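Local atomic coordinates of CalsepRRP (Calystegia sepium, PDB entry 1JY5), a protein that belongs to the RNase T2 family of RNA-cleaving enzymes and may bind RNA, although its own ribonuclease activity is not established. Residues A[40-45]-A[77-82]; A[12-17]-A[36-41]. One frame throughout, in Å; residues are numbered along the deposited sequence.

Overall arrangement
Strand 40-48 takes part in both contacts, serving two neighbours at once. In contact 2 its first residues pair with strand 7-14 inside the central antiparallel sheet; in contact 1 residues 40-45 receive the end of helix 72-78 and the chain that follows it. The two contacts share Phe40 and Thr41, and their centres lie about 8 Å apart. They also touch directly: Tyr82 OH of contact 1 packs 3.2 Å from Ser15 CB of contact 2. Strand 40-48 carries what is, in active RNase T2 relatives, the first conserved active-site segment, so contact 1 lies at the probable counterpart of that site.

Contact 1: A[40-45]-A[77-82]; sequences FTIKGL and KYWPSY
Thr41 and Tyr82 reach toward each other tip to tip, and their hydroxyls share a hydrogen bond, OG1 of Thr41 to OH of Tyr82, 2.7 Å long. With chi1 at 57°, Thr41 OG1 stands between its own backbone N and carbonyl carbon, a position from which it meets the tyrosine at the ring edge, in the ring plane. A second bond of 2.7 Å joins Ile42 N to Tyr78 O and is nearly straight, 172° at the hydrogen. Tyr78 is the last helical residue before Trp79 leaves helical geometry, so the strand's N-H is used to occupy a carbonyl at the helix C-terminus. Water 1 bridges the same region, lying 2.6 Å from Thr41 OG1 and donating to the carbonyl oxygens of Ile42 and Pro80, though with further acceptors nearby it has more in reach than it has protons. Farther along, Lys43 and Gly44 both face Ala11 of strand 7-14, forming a classic β-bulge; in active RNase T2 enzymes the corresponding segment holds a catalytic histidine, probably at the place of Lys43. Water 2 sits in the plane of the Trp79 indole, accepting from its NE1 at 3.1 Å while donating to Lys43 O. The indole and the Ile42 side chain cross obliquely: Ile42 CG2 lies over the six-membered ring, 3.5 Å from its centroid and 11° off the normal, a close CH-pi contact. Beyond it, Trp79 CZ2 touches Gly44 CA at 3.7 Å. One residue past the tryptophan, Pro80 CD packs 3.8 Å from Thr41 CB. Trp79 also touches Leu98 and Glu101 of helix 97-106, while helix 116-129 supplies Thr123 and Phe120 to the tryptophan and Leu124 to Ile42.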
ATOM      1  N   PHE A  40       2.198  -2.137  -8.783  1.00 16.59           N
ATOM      2  CA  PHE A  40       1.829  -1.816  -7.407  1.00 16.82           C
ATOM      3  C   PHE A  40       0.630  -0.889  -7.308  1.00 16.00           C
ATOM      4  O   PHE A  40       0.527   0.080  -8.056  1.00 16.03           O
ATOM      5  CB  PHE A  40       2.994  -1.142  -6.663  1.00 16.90           C
ATOM      6  CG  PHE A  40       4.090  -2.080  -6.263  1.00 19.61           C
ATOM      7  CD1 PHE A  40       5.298  -2.095  -6.954  1.00 20.95           C
ATOM      8  CD2 PHE A  40       3.914  -2.952  -5.195  1.00 18.51           C
ATOM      9  CE1 PHE A  40       6.321  -2.967  -6.585  1.00 18.16           C
ATOM     10  CE2 PHE A  40       4.928  -3.830  -4.817  1.00 20.08           C
ATOM     11  CZ  PHE A  40       6.135  -3.836  -5.516  1.00 20.17           C
ATOM     12  N   THR A  41      -0.281  -1.202  -6.391  1.00 16.25           N
ATOM     13  CA  THR A  41      -1.434  -0.349  -6.127  1.00 14.55           C
ATOM     14  C   THR A  41      -1.407  -0.097  -4.624  1.00 15.28           C
ATOM     15  O   THR A  41      -0.686  -0.768  -3.881  1.00 14.51           O
ATOM     16  CB  THR A  41      -2.804  -0.995  -6.512  1.00 15.82           C
ATOM     17  OG1 THR A  41      -2.966  -2.242  -5.828  1.00 14.75           O
ATOM     18  CG2 THR A  41      -2.900  -1.199  -8.016  1.00 15.76           C
ATOM     19  N   ILE A  42      -2.192   0.868  -4.169  1.00 14.81           N
ATOM     20  CA  ILE A  42      -2.204   1.205  -2.752  1.00 13.81           C
ATOM     21  C   ILE A  42      -2.913   0.205  -1.851  1.00 13.52           C
ATOM     22  O   ILE A  42      -4.057  -0.178  -2.093  1.00 13.79           O
ATOM     23  CB  ILE A  42      -2.852   2.593  -2.515  1.00 14.44           C
ATOM     24  CG1 ILE A  42      -2.102   3.661  -3.325  1.00 11.67           C
ATOM     25  CG2 ILE A  42      -2.789   2.944  -1.028  1.00 12.47           C
ATOM     26  CD1 ILE A  42      -2.805   5.009  -3.370  1.00 12.88           C
ATOM     27  N   LYS A  43      -2.205  -0.233  -0.821  1.00 13.08           N
ATOM     28  CA  LYS A  43      -2.789  -1.113   0.172  1.00 12.21           C
ATOM     29  C   LYS A  43      -3.319  -0.123   1.217  1.00 13.51           C
ATOM     30  O   LYS A  43      -4.495  -0.165   1.603  1.00 12.22           O
ATOM     31  CB  LYS A  43      -1.726  -2.021   0.786  1.00 15.46           C
ATOM     32  CG  LYS A  43      -2.205  -2.810   1.986  1.00 16.49           C
ATOM     33  CD  LYS A  43      -3.382  -3.699   1.640  1.00 22.99           C
ATOM     34  CE  LYS A  43      -3.855  -4.419   2.884  1.00 27.78           C
ATOM     35  NZ  LYS A  43      -5.033  -5.283   2.624  1.00 30.03           N
ATOM     36  N   GLY A  44      -2.442   0.779   1.661  1.00 13.23           N
ATOM     37  CA  GLY A  44      -2.847   1.787   2.628  1.00 12.72           C
ATOM     38  C   GLY A  44      -1.759   2.759   3.053  1.00 13.68           C
ATOM     39  O   GLY A  44      -0.609   2.620   2.652  1.00 10.04           O
ATOM     40  N   LEU A  45      -2.138   3.768   3.839  1.00 14.34           N
ATOM     41  CA  LEU A  45      -1.191   4.745   4.381  1.00 11.69           C
ATOM     42  C   LEU A  45      -1.435   4.559   5.867  1.00 10.41           C
ATOM     43  O   LEU A  45      -2.505   4.892   6.375  1.00  9.92           O
ATOM     44  CB  LEU A  45      -1.537   6.184   3.969  1.00 11.62           C
ATOM     45  CG  LEU A  45      -0.624   7.265   4.586  1.00 12.45           C
ATOM     46  CD1 LEU A  45       0.827   7.055   4.149  1.00 11.66           C
ATOM     47  CD2 LEU A  45      -1.099   8.648   4.146  1.00 14.80           C
ATOM     48  N   LYS A  77      -8.840   2.978  -9.500  1.00 20.83           N
ATOM     49  CA  LYS A  77      -7.759   2.430 -10.297  1.00 20.06           C
ATOM     50  C   LYS A  77      -6.466   2.166  -9.540  1.00 19.05           C
ATOM     51  O   LYS A  77      -5.793   1.163  -9.786  1.00 19.13           O
ATOM     52  CB  LYS A  77      -7.479   3.359 -11.482  1.00 23.46           C
ATOM     53  CG  LYS A  77      -6.408   2.858 -12.437  1.00 26.25           C
ATOM     54  CD  LYS A  77      -6.291   3.788 -13.637  1.00 28.90           C
ATOM     55  CE  LYS A  77      -5.131   3.396 -14.533  1.00 32.39           C
ATOM     56  NZ  LYS A  77      -5.294   2.022 -15.085  1.00 36.19           N
ATOM     57  N   TYR A  78      -6.119   3.048  -8.611  1.00 16.83           N
ATOM     58  CA  TYR A  78      -4.864   2.895  -7.882  1.00 16.19           C
ATOM     59  C   TYR A  78      -4.971   2.391  -6.451  1.00 15.70           C
ATOM     60  O   TYR A  78      -3.960   2.088  -5.818  1.00 14.80           O
ATOM     61  CB  TYR A  78      -4.108   4.219  -7.936  1.00 16.55           C
ATOM     62  CG  TYR A  78      -3.897   4.675  -9.362  1.00 16.68           C
ATOM     63  CD1 TYR A  78      -4.639   5.723  -9.900  1.00 19.86           C
ATOM     64  CD2 TYR A  78      -2.979   4.029 -10.184  1.00 18.84           C
ATOM     65  CE1 TYR A  78      -4.471   6.116 -11.228  1.00 20.01           C
ATOM     66  CE2 TYR A  78      -2.801   4.411 -11.509  1.00 19.87           C
ATOM     67  CZ  TYR A  78      -3.550   5.456 -12.023  1.00 21.03           C
ATOM     68  OH  TYR A  78      -3.362   5.839 -13.332  1.00 23.93           O
ATOM     69  N   TRP A  79      -6.197   2.304  -5.949  1.00 15.64           N
ATOM     70  CA  TRP A  79      -6.439   1.797  -4.601  1.00 15.32           C
ATOM     71  C   TRP A  79      -7.577   0.768  -4.667  1.00 15.48           C
ATOM     72  O   TRP A  79      -8.518   0.821  -3.881  1.00 14.13           O
ATOM     73  CB  TRP A  79      -6.836   2.939  -3.661  1.00 14.74           C
ATOM     74  CG  TRP A  79      -6.655   2.615  -2.202  1.00 14.07           C
ATOM     75  CD1 TRP A  79      -6.852   1.409  -1.599  1.00 14.38           C
ATOM     76  CD2 TRP A  79      -6.255   3.519  -1.168  1.00 13.83           C
ATOM     77  NE1 TRP A  79      -6.593   1.502  -0.252  1.00 16.04           N
ATOM     78  CE2 TRP A  79      -6.225   2.787   0.041  1.00 15.27           C
ATOM     79  CE3 TRP A  79      -5.915   4.876  -1.145  1.00 14.97           C
ATOM     80  CZ2 TRP A  79      -5.872   3.370   1.265  1.00 15.63           C
ATOM     81  CZ3 TRP A  79      -5.564   5.456   0.069  1.00 16.01           C
ATOM     82  CH2 TRP A  79      -5.545   4.700   1.259  1.00 14.69           C
ATOM     83  N   PRO A  80      -7.506  -0.183  -5.612  1.00 18.10           N
ATOM     84  CA  PRO A  80      -8.570  -1.189  -5.722  1.00 18.23           C
ATOM     85  C   PRO A  80      -8.492  -2.302  -4.681  1.00 18.68           C
ATOM     86  O   PRO A  80      -7.502  -2.442  -3.967  1.00 15.85           O
ATOM     87  CB  PRO A  80      -8.371  -1.768  -7.126  1.00 18.21           C
ATOM     88  CG  PRO A  80      -7.453  -0.798  -7.817  1.00 24.77           C
ATOM     89  CD  PRO A  80      -6.553  -0.321  -6.724  1.00 16.03           C
ATOM     90  N   SER A  81      -9.552  -3.101  -4.629  1.00 19.30           N
ATOM     91  CA  SER A  81      -9.631  -4.248  -3.742  1.00 23.55           C
ATOM     92  C   SER A  81      -9.406  -5.468  -4.645  1.00 25.38           C
ATOM     93  O   SER A  81      -9.763  -5.434  -5.826  1.00 24.31           O
ATOM     94  CB  SER A  81     -11.019  -4.317  -3.102  1.00 24.38           C
ATOM     95  OG  SER A  81     -11.127  -5.428  -2.234  1.00 30.37           O
ATOM     96  N   TYR A  82      -8.803  -6.530  -4.113  1.00 28.09           N
ATOM     97  CA  TYR A  82      -8.561  -7.736  -4.909  1.00 32.03           C
ATOM     98  C   TYR A  82      -9.303  -8.953  -4.355  1.00 35.76           C
ATOM     99  O   TYR A  82      -8.773 -10.067  -4.355  1.00 36.42           O
ATOM    100  CB  TYR A  82      -7.060  -8.059  -4.983  1.00 31.35           C
ATOM    101  CG  TYR A  82      -6.228  -7.006  -5.675  1.00 30.27           C
ATOM    102  CD1 TYR A  82      -5.601  -5.999  -4.946  1.00 28.63           C
ATOM    103  CD2 TYR A  82      -6.108  -6.987  -7.066  1.00 30.09           C
ATOM    104  CE1 TYR A  82      -4.874  -4.997  -5.578  1.00 27.88           C
ATOM    105  CE2 TYR A  82      -5.384  -5.983  -7.712  1.00 30.19           C
ATOM    106  CZ  TYR A  82      -4.771  -4.989  -6.957  1.00 29.21           C
ATOM    107  OH  TYR A  82      -4.073  -3.979  -7.585  1.00 27.17           O
TER
HETATM  108  O   HOH W   1      -4.841  -1.751  -4.049  1.00 16.18           O
HETATM  109  O   HOH W   2      -6.618  -1.420   0.822  1.00 19.54           O

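Contact 2: A[12-17]-A[36-41]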
ATOM      1  N   LEU A  12       2.207  -0.840  -0.322  1.00 16.52           N
ATOM      2  CA  LEU A  12       1.782  -1.044  -1.703  1.00 16.37           C
ATOM      3  C   LEU A  12       1.616  -2.536  -1.979  1.00 16.57           C
ATOM      4  O   LEU A  12       2.396  -3.356  -1.500  1.00 17.33           O
ATOM      5  CB  LEU A  12       2.823  -0.447  -2.654  1.00 16.61           C
ATOM      6  CG  LEU A  12       3.164   1.030  -2.410  1.00 17.98           C
ATOM      7  CD1 LEU A  12       4.299   1.458  -3.329  1.00 20.24           C
ATOM      8  CD2 LEU A  12       1.927   1.892  -2.642  1.00 17.28           C
ATOM      9  N   THR A  13       0.602  -2.880  -2.761  1.00 14.43           N
ATOM     10  CA  THR A  13       0.325  -4.271  -3.083  1.00 16.33           C
ATOM     11  C   THR A  13       0.685  -4.594  -4.528  1.00 15.60           C
ATOM     12  O   THR A  13       0.358  -3.829  -5.436  1.00 13.65           O
ATOM     13  CB  THR A  13      -1.169  -4.585  -2.887  1.00 14.69           C
ATOM     14  OG1 THR A  13      -1.554  -4.253  -1.548  1.00 17.73           O
ATOM     15  CG2 THR A  13      -1.448  -6.055  -3.146  1.00 18.54           C
ATOM     16  N   TRP A  14       1.360  -5.717  -4.741  1.00 16.60           N
ATOM     17  CA  TRP A  14       1.704  -6.123  -6.100  1.00 16.62           C
ATOM     18  C   TRP A  14       0.460  -6.843  -6.618  1.00 15.36           C
ATOM     19  O   TRP A  14       0.136  -7.947  -6.177  1.00 14.49           O
ATOM     20  CB  TRP A  14       2.921  -7.051  -6.099  1.00 17.62           C
ATOM     21  CG  TRP A  14       3.333  -7.466  -7.489  1.00 20.08           C
ATOM     22  CD1 TRP A  14       3.082  -8.664  -8.099  1.00 19.47           C
ATOM     23  CD2 TRP A  14       4.022  -6.660  -8.457  1.00 20.57           C
ATOM     24  NE1 TRP A  14       3.574  -8.655  -9.387  1.00 20.79           N
ATOM     25  CE2 TRP A  14       4.153  -7.437  -9.633  1.00 22.08           C
ATOM     26  CE3 TRP A  14       4.538  -5.357  -8.447  1.00 19.86           C
ATOM     27  CZ2 TRP A  14       4.781  -6.954 -10.785  1.00 20.95           C
ATOM     28  CZ3 TRP A  14       5.163  -4.875  -9.593  1.00 21.90           C
ATOM     29  CH2 TRP A  14       5.278  -5.675 -10.750  1.00 20.81           C
ATOM     30  N   SER A  15      -0.240  -6.205  -7.551  1.00 16.05           N
ATOM     31  CA  SER A  15      -1.483  -6.748  -8.094  1.00 16.20           C
ATOM     32  C   SER A  15      -1.383  -8.178  -8.621  1.00 17.47           C
ATOM     33  O   SER A  15      -2.319  -8.970  -8.466  1.00 16.62           O
ATOM     34  CB  SER A  15      -2.022  -5.835  -9.204  1.00 15.96           C
ATOM     35  OG  SER A  15      -1.227  -5.913 -10.373  1.00 16.12           O
ATOM     36  N   GLY A  16      -0.253  -8.502  -9.236  1.00 18.69           N
ATOM     37  CA  GLY A  16      -0.063  -9.834  -9.789  1.00 20.75           C
ATOM     38  C   GLY A  16      -0.076 -10.939  -8.749  1.00 22.38           C
ATOM     39  O   GLY A  16      -0.549 -12.043  -9.008  1.00 22.29           O
ATOM     40  N   THR A  17       0.430 -10.644  -7.560  1.00 21.39           N
ATOM     41  CA  THR A  17       0.482 -11.641  -6.500  1.00 22.08           C
ATOM     42  C   THR A  17      -0.868 -11.796  -5.804  1.00 24.84           C
ATOM     43  O   THR A  17      -1.143 -12.810  -5.156  1.00 23.81           O
ATOM     44  CB  THR A  17       1.555 -11.261  -5.471  1.00 19.48           C
ATOM     45  OG1 THR A  17       2.826 -11.206  -6.126  1.00 19.62           O
ATOM     46  CG2 THR A  17       1.615 -12.274  -4.340  1.00 19.77           C
ATOM     47  N   VAL A  36      -5.807  -3.405 -17.300  1.00 48.23           N
ATOM     48  CA  VAL A  36      -4.850  -2.771 -16.397  1.00 45.52           C
ATOM     49  C   VAL A  36      -3.570  -3.594 -16.299  1.00 43.02           C
ATOM     50  O   VAL A  36      -3.616  -4.806 -16.084  1.00 42.51           O
ATOM     51  CB  VAL A  36      -5.443  -2.610 -14.973  1.00 46.21           C
ATOM     52  CG1 VAL A  36      -4.416  -1.965 -14.049  1.00 45.84           C
ATOM     53  CG2 VAL A  36      -6.709  -1.770 -15.025  1.00 47.33           C
ATOM     54  N   GLU A  37      -2.431  -2.929 -16.462  1.00 39.86           N
ATOM     55  CA  GLU A  37      -1.135  -3.597 -16.387  1.00 37.36           C
ATOM     56  C   GLU A  37      -0.822  -3.994 -14.948  1.00 34.95           C
ATOM     57  O   GLU A  37      -1.267  -3.350 -14.000  1.00 33.55           O
ATOM     58  CB  GLU A  37      -0.027  -2.679 -16.914  1.00 38.31           C
ATOM     59  CG  GLU A  37       1.371  -3.277 -16.811  1.00 40.84           C
ATOM     60  CD  GLU A  37       2.476  -2.289 -17.162  1.00 42.98           C
ATOM     61  OE1 GLU A  37       3.663  -2.675 -17.084  1.00 44.59           O
ATOM     62  OE2 GLU A  37       2.165  -1.132 -17.514  1.00 43.38           O
ATOM     63  N   THR A  38      -0.052  -5.060 -14.794  1.00 31.73           N
ATOM     64  CA  THR A  38       0.321  -5.536 -13.478  1.00 28.31           C
ATOM     65  C   THR A  38       1.296  -4.550 -12.843  1.00 26.08           C
ATOM     66  O   THR A  38       2.175  -4.016 -13.515  1.00 25.77           O
ATOM     67  CB  THR A  38       0.966  -6.925 -13.582  1.00 28.35           C
ATOM     68  OG1 THR A  38       0.041  -7.826 -14.204  1.00 29.67           O
ATOM     69  CG2 THR A  38       1.333  -7.454 -12.202  1.00 25.28           C
ATOM     70  N   GLY A  39       1.132  -4.299 -11.547  1.00 24.09           N
ATOM     71  CA  GLY A  39       2.015  -3.368 -10.864  1.00 18.85           C
ATOM     72  C   GLY A  39       1.565  -3.103  -9.443  1.00 18.26           C
ATOM     73  O   GLY A  39       0.654  -3.761  -8.942  1.00 16.55           O
ATOM     74  N   PHE A  40       2.198  -2.137  -8.783  1.00 16.59           N
ATOM     75  CA  PHE A  40       1.829  -1.816  -7.407  1.00 16.82           C
ATOM     76  C   PHE A  40       0.630  -0.889  -7.308  1.00 16.00           C
ATOM     77  O   PHE A  40       0.527   0.080  -8.056  1.00 16.03           O
ATOM     78  CB  PHE A  40       2.994  -1.142  -6.663  1.00 16.90           C
ATOM     79  CG  PHE A  40       4.090  -2.080  -6.263  1.00 19.61           C
ATOM     80  CD1 PHE A  40       5.298  -2.095  -6.954  1.00 20.95           C
ATOM     81  CD2 PHE A  40       3.914  -2.952  -5.195  1.00 18.51           C
ATOM     82  CE1 PHE A  40       6.321  -2.967  -6.585  1.00 18.16           C
ATOM     83  CE2 PHE A  40       4.928  -3.830  -4.817  1.00 20.08           C
ATOM     84  CZ  PHE A  40       6.135  -3.836  -5.516  1.00 20.17           C
ATOM     85  N   THR A  41      -0.281  -1.202  -6.391  1.00 16.25           N
ATOM     86  CA  THR A  41      -1.434  -0.349  -6.127  1.00 14.55           C
ATOM     87  C   THR A  41      -1.407  -0.097  -4.624  1.00 15.28           C
ATOM     88  O   THR A  41      -0.686  -0.768  -3.881  1.00 14.51           O
ATOM     89  CB  THR A  41      -2.804  -0.995  -6.512  1.00 15.82           C
ATOM     90  OG1 THR A  41      -2.966  -2.242  -5.828  1.00 14.75           O
ATOM     91  CG2 THR A  41      -2.900  -1.199  -8.016  1.00 15.76           C
TER
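Thr13 and Thr41 form an antiparallel hydrogen-bonded pair, with Thr13 N to Thr41 O at 2.7 Å and Thr41 N to Thr13 O at 2.9 Å, followed by Trp14 and Phe40 as a non-hydrogen-bonded pair. Past the regular strand, Ser15 N continues the pairing by donating to Gly39 O at 3.0 Å. With chi1 at 71°, Ser15 OG stands between the backbone N and the carbonyl carbon, where Gly39 N donates to it over 3.1 Å; the hydroxyl takes the place that the Ser15 carbonyl would have in a continued pair. On the face carrying Trp14 and Phe40 the two aromatic side chains cross at about a right angle. They make a T-shaped stack, planes at 74° and ring centroids 4.9 Å apart, in which the indole is the edge and CE3 of Trp14 lies 3.5 Å above the centre of the Phe40 ring. This join belongs to the central antiparallel sheet of the RNase T2 fold, and Phe40 reaches on to Val178 in strand 174-182 and Ile132 in helix 132-137. Gly39 CA lies over one indole face, 4.0 Å from the centroid of the six-membered ring and offset toward its rim. Thr38 CG2 comes obliquely against Trp14 NE1, CE2 and CZ2 and approaches Gly16 N at 3.5 Å. Near the C-terminus, Pro205 O accepts from Trp14 NE1 and Lys207 N bonds to Thr38 OG1.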